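Local coordinates for Pre-mRNA-splicing factor 38 (Chaetomium thermophilum, PDB 5F5T), which is probably required for pre-mRNA splicing in the nucleus, as a spliceosome protein of the PRP38 family, at residues K40-R43 with E44-E48; A62-V65 with D66-E70; D174-S178 with T179-K183. One frame throughout, in Å; residues are numbered along the deposited sequence.

Contact 1. Residues K40-R43 with E44-E48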
# COMPACT_ATOMS: atom_id res chain seq x y z
N LYS A 40 13.05 -12.58 -8.03
CA LYS A 40 14.12 -12.70 -9.02
C LYS A 40 13.57 -12.67 -10.44
O LYS A 40 14.12 -12.00 -11.32
CB LYS A 40 14.92 -13.98 -8.80
CG LYS A 40 16.24 -14.06 -9.56
CD LYS A 40 16.93 -15.40 -9.31
CE LYS A 40 17.99 -15.70 -10.36
NZ LYS A 40 19.25 -14.94 -10.10
N ALA A 41 12.47 -13.38 -10.65
CA ALA A 41 11.81 -13.45 -11.95
C ALA A 41 11.43 -12.05 -12.44
O ALA A 41 11.71 -11.68 -13.58
CB ALA A 41 10.59 -14.34 -11.88
N VAL A 42 10.80 -11.29 -11.56
CA VAL A 42 10.39 -9.93 -11.90
C VAL A 42 11.60 -9.03 -12.13
O VAL A 42 11.59 -8.19 -13.03
CB VAL A 42 9.50 -9.33 -10.79
CG1 VAL A 42 9.04 -7.94 -11.18
CG2 VAL A 42 8.31 -10.23 -10.52
N ARG A 43 12.67 -9.23 -11.35
CA ARG A 43 13.90 -8.46 -11.56
C ARG A 43 14.43 -8.71 -12.96
O ARG A 43 14.90 -7.79 -13.64
CB ARG A 43 14.97 -8.81 -10.53
CG ARG A 43 14.58 -8.60 -9.09
CD ARG A 43 15.82 -8.58 -8.21
NE ARG A 43 16.55 -9.84 -8.20
CZ ARG A 43 16.42 -10.77 -7.26
NH1 ARG A 43 15.59 -10.59 -6.24
NH2 ARG A 43 17.13 -11.89 -7.33
N GLU A 44 14.36 -9.97 -13.39
CA GLU A 44 14.78 -10.35 -14.73
C GLU A 44 13.91 -9.65 -15.77
O GLU A 44 14.44 -9.04 -16.70
CB GLU A 44 14.69 -11.87 -14.92
CG GLU A 44 15.58 -12.68 -13.99
CD GLU A 44 15.29 -14.16 -14.05
OE1 GLU A 44 14.61 -14.60 -15.01
OE2 GLU A 44 15.73 -14.90 -13.15
N ARG A 45 12.60 -9.73 -15.60
CA ARG A 45 11.67 -9.11 -16.55
C ARG A 45 11.95 -7.62 -16.69
O ARG A 45 11.88 -7.06 -17.79
CB ARG A 45 10.22 -9.32 -16.11
CG ARG A 45 9.80 -10.77 -15.95
CD ARG A 45 10.09 -11.58 -17.20
NE ARG A 45 9.43 -11.01 -18.37
CZ ARG A 45 9.93 -11.03 -19.60
NH1 ARG A 45 11.10 -11.59 -19.84
NH2 ARG A 45 9.25 -10.48 -20.60
N ILE A 46 12.28 -6.98 -15.57
CA ILE A 46 12.60 -5.55 -15.57
C ILE A 46 13.91 -5.21 -16.26
O ILE A 46 13.94 -4.38 -17.17
CB ILE A 46 12.65 -4.99 -14.14
CG1 ILE A 46 11.27 -5.02 -13.51
CG2 ILE A 46 13.17 -3.57 -14.13
CD1 ILE A 46 11.26 -4.50 -12.11
N VAL A 47 15.00 -5.85 -15.85
CA VAL A 47 16.32 -5.46 -16.35
C VAL A 47 16.47 -5.78 -17.84
O VAL A 47 17.24 -5.13 -18.55
CB VAL A 47 17.46 -6.15 -15.57
CG1 VAL A 47 17.43 -5.70 -14.11
CG2 VAL A 47 17.38 -7.66 -15.67
N GLU A 48 15.74 -6.79 -18.30
CA GLU A 48 15.68 -7.13 -19.72
C GLU A 48 14.79 -6.17 -20.52
O GLU A 48 14.91 -6.08 -21.74
CB GLU A 48 15.22 -8.58 -19.88
CG GLU A 48 16.27 -9.59 -19.44
CD GLU A 48 15.70 -10.96 -19.14
OE1 GLU A 48 14.46 -11.09 -19.06
OE2 GLU A 48 16.49 -11.91 -18.96
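E44 lies back across K40, one turn earlier on helix 40-48, meeting it with both backbone and side chain. Its amide N donates to K40 O at 2.9 Å. CG of E44 stands beside its own backbone N (chi1 -62°), and from there the extended chain carries the carboxylate across the lysine chain at a slant, where E44 OE2 comes 3.7 Å from K40 CE. The acid thus rests against methylene groups; K40 NZ stays 4.7 Å from E44 OE2, an attraction of charges without contact. R43 joins the second half of the helix through its carbonyl: V47 N reaches R43 O at 2.9 Å with a nearly straight bond (167°). The R43 side chain bends at chi3 (-64°), which folds the guanidinium back until K40 CA sits over the centre of one face, 3.4 Å above its plane, and NH1 makes a weak hydrogen bond to M38 O. The same side chain also meets L18 and F93. V42 faces the protein interior. V42 O accepts the amide of I46 at 2.9 Å, and V42 CG1 meets I46 CD1 at 4.2 Å, forming an apolar strip that packs on L89, C90 and F93 of helix 87-98. Charged residues on one flank and branched aliphatics on the other, tied by successive i to i+4 bonds, make this a typical amphipathic alpha helix, here packed against helix 87-98 in this PRP38-family protein.

Contact 2. Residues A62-V65 with D66-E70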
# COMPACT_ATOMS: atom_id res chain seq x y z
N ALA A 62 16.73 13.05 -9.28
CA ALA A 62 16.01 14.09 -10.02
C ALA A 62 15.35 13.48 -11.26
O ALA A 62 14.17 13.74 -11.61
CB ALA A 62 16.95 15.21 -10.41
N ASP A 63 16.15 12.65 -11.91
CA ASP A 63 15.72 11.95 -13.10
C ASP A 63 14.49 11.13 -12.76
O ASP A 63 13.68 10.88 -13.63
CB ASP A 63 16.82 11.04 -13.65
CG ASP A 63 17.97 11.83 -14.24
OD1 ASP A 63 17.73 12.95 -14.74
OD2 ASP A 63 19.10 11.32 -14.22
N ILE A 64 14.37 10.69 -11.51
CA ILE A 64 13.24 9.85 -11.13
C ILE A 64 11.94 10.61 -11.33
O ILE A 64 11.02 10.11 -11.98
CB ILE A 64 13.35 9.38 -9.67
CG1 ILE A 64 14.38 8.26 -9.54
CG2 ILE A 64 12.00 8.89 -9.16
CD1 ILE A 64 14.06 7.05 -10.39
N VAL A 65 11.87 11.83 -10.81
CA VAL A 65 10.69 12.67 -10.99
C VAL A 65 10.44 12.92 -12.46
O VAL A 65 9.31 12.78 -12.95
CB VAL A 65 10.82 14.03 -10.27
CG1 VAL A 65 9.63 14.92 -10.61
CG2 VAL A 65 10.91 13.84 -8.77
N ASP A 66 11.52 13.25 -13.18
CA ASP A 66 11.35 13.51 -14.62
C ASP A 66 10.76 12.29 -15.36
O ASP A 66 9.85 12.43 -16.17
CB ASP A 66 12.69 13.90 -15.26
CG ASP A 66 13.19 15.26 -14.78
OD1 ASP A 66 12.40 16.22 -14.76
OD2 ASP A 66 14.39 15.36 -14.43
N ARG A 67 11.27 11.10 -15.04
CA ARG A 67 10.81 9.86 -15.65
C ARG A 67 9.37 9.55 -15.28
O ARG A 67 8.61 9.04 -16.10
CB ARG A 67 11.69 8.67 -15.23
CG ARG A 67 13.13 8.72 -15.75
CD ARG A 67 13.19 8.93 -17.24
NE ARG A 67 14.14 9.99 -17.57
CZ ARG A 67 15.40 9.77 -17.92
NH1 ARG A 67 15.87 8.54 -18.02
NH2 ARG A 67 16.20 10.80 -18.19
N VAL A 68 9.00 9.81 -14.03
CA VAL A 68 7.63 9.57 -13.61
C VAL A 68 6.66 10.45 -14.40
O VAL A 68 5.68 9.96 -14.95
CB VAL A 68 7.43 9.79 -12.11
CG1 VAL A 68 5.95 9.83 -11.77
CG2 VAL A 68 8.14 8.70 -11.32
N VAL A 69 6.96 11.74 -14.47
CA VAL A 69 6.09 12.66 -15.20
C VAL A 69 6.02 12.28 -16.68
O VAL A 69 4.96 12.27 -17.29
CB VAL A 69 6.57 14.12 -15.06
CG1 VAL A 69 5.82 15.03 -16.02
CG2 VAL A 69 6.39 14.59 -13.62
N GLU A 70 7.18 11.95 -17.23
CA GLU A 70 7.31 11.62 -18.65
C GLU A 70 6.64 10.30 -19.07
O GLU A 70 6.04 10.22 -20.14
CB GLU A 70 8.79 11.58 -19.01
CG GLU A 70 9.11 11.80 -20.47
CD GLU A 70 10.60 11.98 -20.69
OE1 GLU A 70 11.05 11.89 -21.85
OE2 GLU A 70 11.32 12.23 -19.70
O HOH W 1 15.82 14.39 -16.34
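D63 and D66 share one water on the outer flank of helix 61-71. The water donates to D63 OD1 at 2.9 Å and to D66 OD2 at 2.6 Å, so both its protons are spent on carboxylates whose planes are turned 46° apart. The two acids would otherwise simply oppose each other, D63 OD1 lying 4.1 Å from D66 OD2, and the water probably eases that repulsion. The second oxygen of D63, OD2, accepts the amide of N60, as one half of a capping box would at the start of a helix. R67 adds positive charge nearby: its NH2 is 4.3 Å from D63 OD1, but the oxygen is far from the plane of the guanidinium, so only the charges attract and there is no hydrogen bond. The firmer bond of R67 runs from NH1 to Q55 O.

The backbone is that of a regular alpha helix, each amide serving the carbonyl four residues back. D66 N donates to A62 O at 3.1 Å (170°). R67 N reaches D63 O at 2.8 Å, and V68 N likewise satisfies I64 O. The bond from V69 N to V65 O, 3.0 Å, is almost straight (174°), while E70 N uses D66 O. V69 O in turn accepts from R73 NH1. On the inner flank I64 CG2 meets V68 CG2 at 4.4 Å; nearer the surface V65 CG1 meets V69 CG2, and V69 touches F116. I64 and V68 lie on L91 of helix 87-98, V65 and V68 on L119 of helix 117-130, and Y108 of helix 102-115 touches both I64 and V65.

Contact 3. Residues D174-S178 with T179-K183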
# COMPACT_ATOMS: atom_id res chain seq x y z
N ASP A 174 -1.30 -8.30 0.70
CA ASP A 174 -0.01 -8.99 0.68
C ASP A 174 0.76 -8.78 -0.62
O ASP A 174 1.99 -8.74 -0.61
CB ASP A 174 -0.20 -10.48 0.94
CG ASP A 174 -0.59 -10.78 2.37
OD1 ASP A 174 -0.24 -9.98 3.26
OD2 ASP A 174 -1.25 -11.81 2.61
N ARG A 175 0.04 -8.68 -1.73
CA ARG A 175 0.69 -8.53 -3.03
C ARG A 175 0.14 -7.35 -3.83
O ARG A 175 -1.06 -7.27 -4.09
CB ARG A 175 0.55 -9.82 -3.84
CG ARG A 175 1.47 -9.91 -5.04
CD ARG A 175 1.64 -11.35 -5.49
NE ARG A 175 2.89 -11.54 -6.22
CZ ARG A 175 2.98 -11.55 -7.55
NH1 ARG A 175 1.89 -11.36 -8.28
NH2 ARG A 175 4.15 -11.72 -8.14
N VAL A 176 1.03 -6.44 -4.20
CA VAL A 176 0.67 -5.26 -4.98
C VAL A 176 1.68 -5.03 -6.10
O VAL A 176 2.88 -5.04 -5.85
CB VAL A 176 0.58 -4.01 -4.08
CG1 VAL A 176 0.53 -2.74 -4.92
CG2 VAL A 176 -0.62 -4.10 -3.16
N CYS A 177 1.18 -4.83 -7.32
CA CYS A 177 2.03 -4.57 -8.48
C CYS A 177 3.04 -5.69 -8.70
O CYS A 177 4.23 -5.43 -8.88
CB CYS A 177 2.76 -3.24 -8.33
SG CYS A 177 1.74 -1.80 -8.64
N SER A 178 2.55 -6.92 -8.64
CA SER A 178 3.36 -8.10 -8.94
C SER A 178 4.50 -8.23 -7.94
O SER A 178 5.48 -8.93 -8.19
CB SER A 178 3.90 -8.03 -10.37
OG SER A 178 2.91 -8.38 -11.32
N THR A 179 4.36 -7.58 -6.79
CA THR A 179 5.39 -7.59 -5.77
C THR A 179 4.82 -8.04 -4.43
O THR A 179 3.79 -7.53 -3.98
CB THR A 179 6.02 -6.19 -5.60
OG1 THR A 179 6.61 -5.78 -6.83
CG2 THR A 179 7.07 -6.20 -4.50
N SER A 180 5.51 -8.96 -3.78
CA SER A 180 5.12 -9.38 -2.44
C SER A 180 5.68 -8.38 -1.45
O SER A 180 6.88 -8.08 -1.45
CB SER A 180 5.64 -10.78 -2.13
OG SER A 180 4.87 -11.76 -2.81
N LEU A 181 4.81 -7.86 -0.59
CA LEU A 181 5.21 -6.84 0.37
C LEU A 181 5.55 -7.55 1.66
O LEU A 181 4.88 -8.52 2.02
CB LEU A 181 4.08 -5.83 0.58
CG LEU A 181 3.21 -5.48 -0.63
CD1 LEU A 181 2.04 -4.60 -0.22
CD2 LEU A 181 4.05 -4.81 -1.71
N TRP A 182 6.59 -7.08 2.34
CA TRP A 182 7.08 -7.79 3.51
C TRP A 182 5.94 -7.83 4.52
O TRP A 182 5.22 -6.84 4.68
CB TRP A 182 8.30 -7.11 4.12
CG TRP A 182 8.03 -5.75 4.65
CD1 TRP A 182 7.86 -4.60 3.94
CD2 TRP A 182 7.92 -5.40 6.03
NE1 TRP A 182 7.63 -3.55 4.81
CE2 TRP A 182 7.67 -4.02 6.10
CE3 TRP A 182 8.02 -6.12 7.22
CZ2 TRP A 182 7.51 -3.35 7.31
CZ3 TRP A 182 7.85 -5.46 8.42
CH2 TRP A 182 7.60 -4.08 8.45
N LYS A 183 5.76 -8.98 5.16
CA LYS A 183 4.64 -9.13 6.08
C LYS A 183 4.78 -8.18 7.26
O LYS A 183 5.85 -8.07 7.85
CB LYS A 183 4.51 -10.58 6.53
CG LYS A 183 4.12 -11.54 5.41
CD LYS A 183 4.42 -12.99 5.77
CE LYS A 183 4.18 -13.93 4.60
NZ LYS A 183 2.96 -14.75 4.84
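T179 turns its side chain to the buried face of a short hairpin, the same face as V176. Its OG1, set beside its own backbone N (chi1 -60°), donates to C177 O at 3.2 Å, approaching from above the carbonyl plane. Around it the packing is tight: T179 meets F125 and L129 of helix 117-130 and L89 of helix 87-98, while V176 sits on F166 and L170. L181 extends this apolar face, its CD1 lying 4.0 Å from V176 CG2 where the two side chains pass at a slant. Replacing T179 by an alanine removes the hydroxyl and the methyl, and would probably leave C177 O without this donor and open a gap beside F125 and L129.

The backbone bonds vary in quality. L181 N donates to D174 O at 3.0 Å almost straight (178°), and V176 N reaches T179 O at 3.0 Å. The bond closing the turn, T179 N to V176 O, is weaker in form at 3.1 Å and bent to 139°.

The opposite face, with R175 and S180, is exposed and loosely held. R175 stretches out from CG to NE, so one face of its guanidinium lies over S178 C, which sits off-centre on that face. S180 OG stands at the guanidinium edge, in its plane, yet 3.9 Å from R175 NE. The charge of R175 is met by a salt bridge from NH2 to E39, and S178 OG accepts the amide of V78. At the open end D174 OD2 and K183 NZ attract only from 5.6 Å. C177 and S178, both with positive phi, form the corner of a type I' turn, the classic tight connection of an antiparallel beta hairpin with a two-residue loop.

How the contacts relate
Contacts 1, 2 and 3 follow one another along the chain, all within the PRP38 family region. Helix 87-98 runs through the middle of the arrangement, since each contact packs side chains on it; helix 117-130 is shared by contacts 2 and 3. Contact 1 touches contact 3, V42 CG2 lying 3.9 Å from S178 O, although their centres are 16 Å apart. Contact 2 stands alone, its centre 21 Å from that of contact 1 and 24 Å from that of contact 3, which is on the far side of the chain's centre. Two peripheral helices and a late hairpin are thus gathered round common core helices, bringing early and late parts of the sequence together.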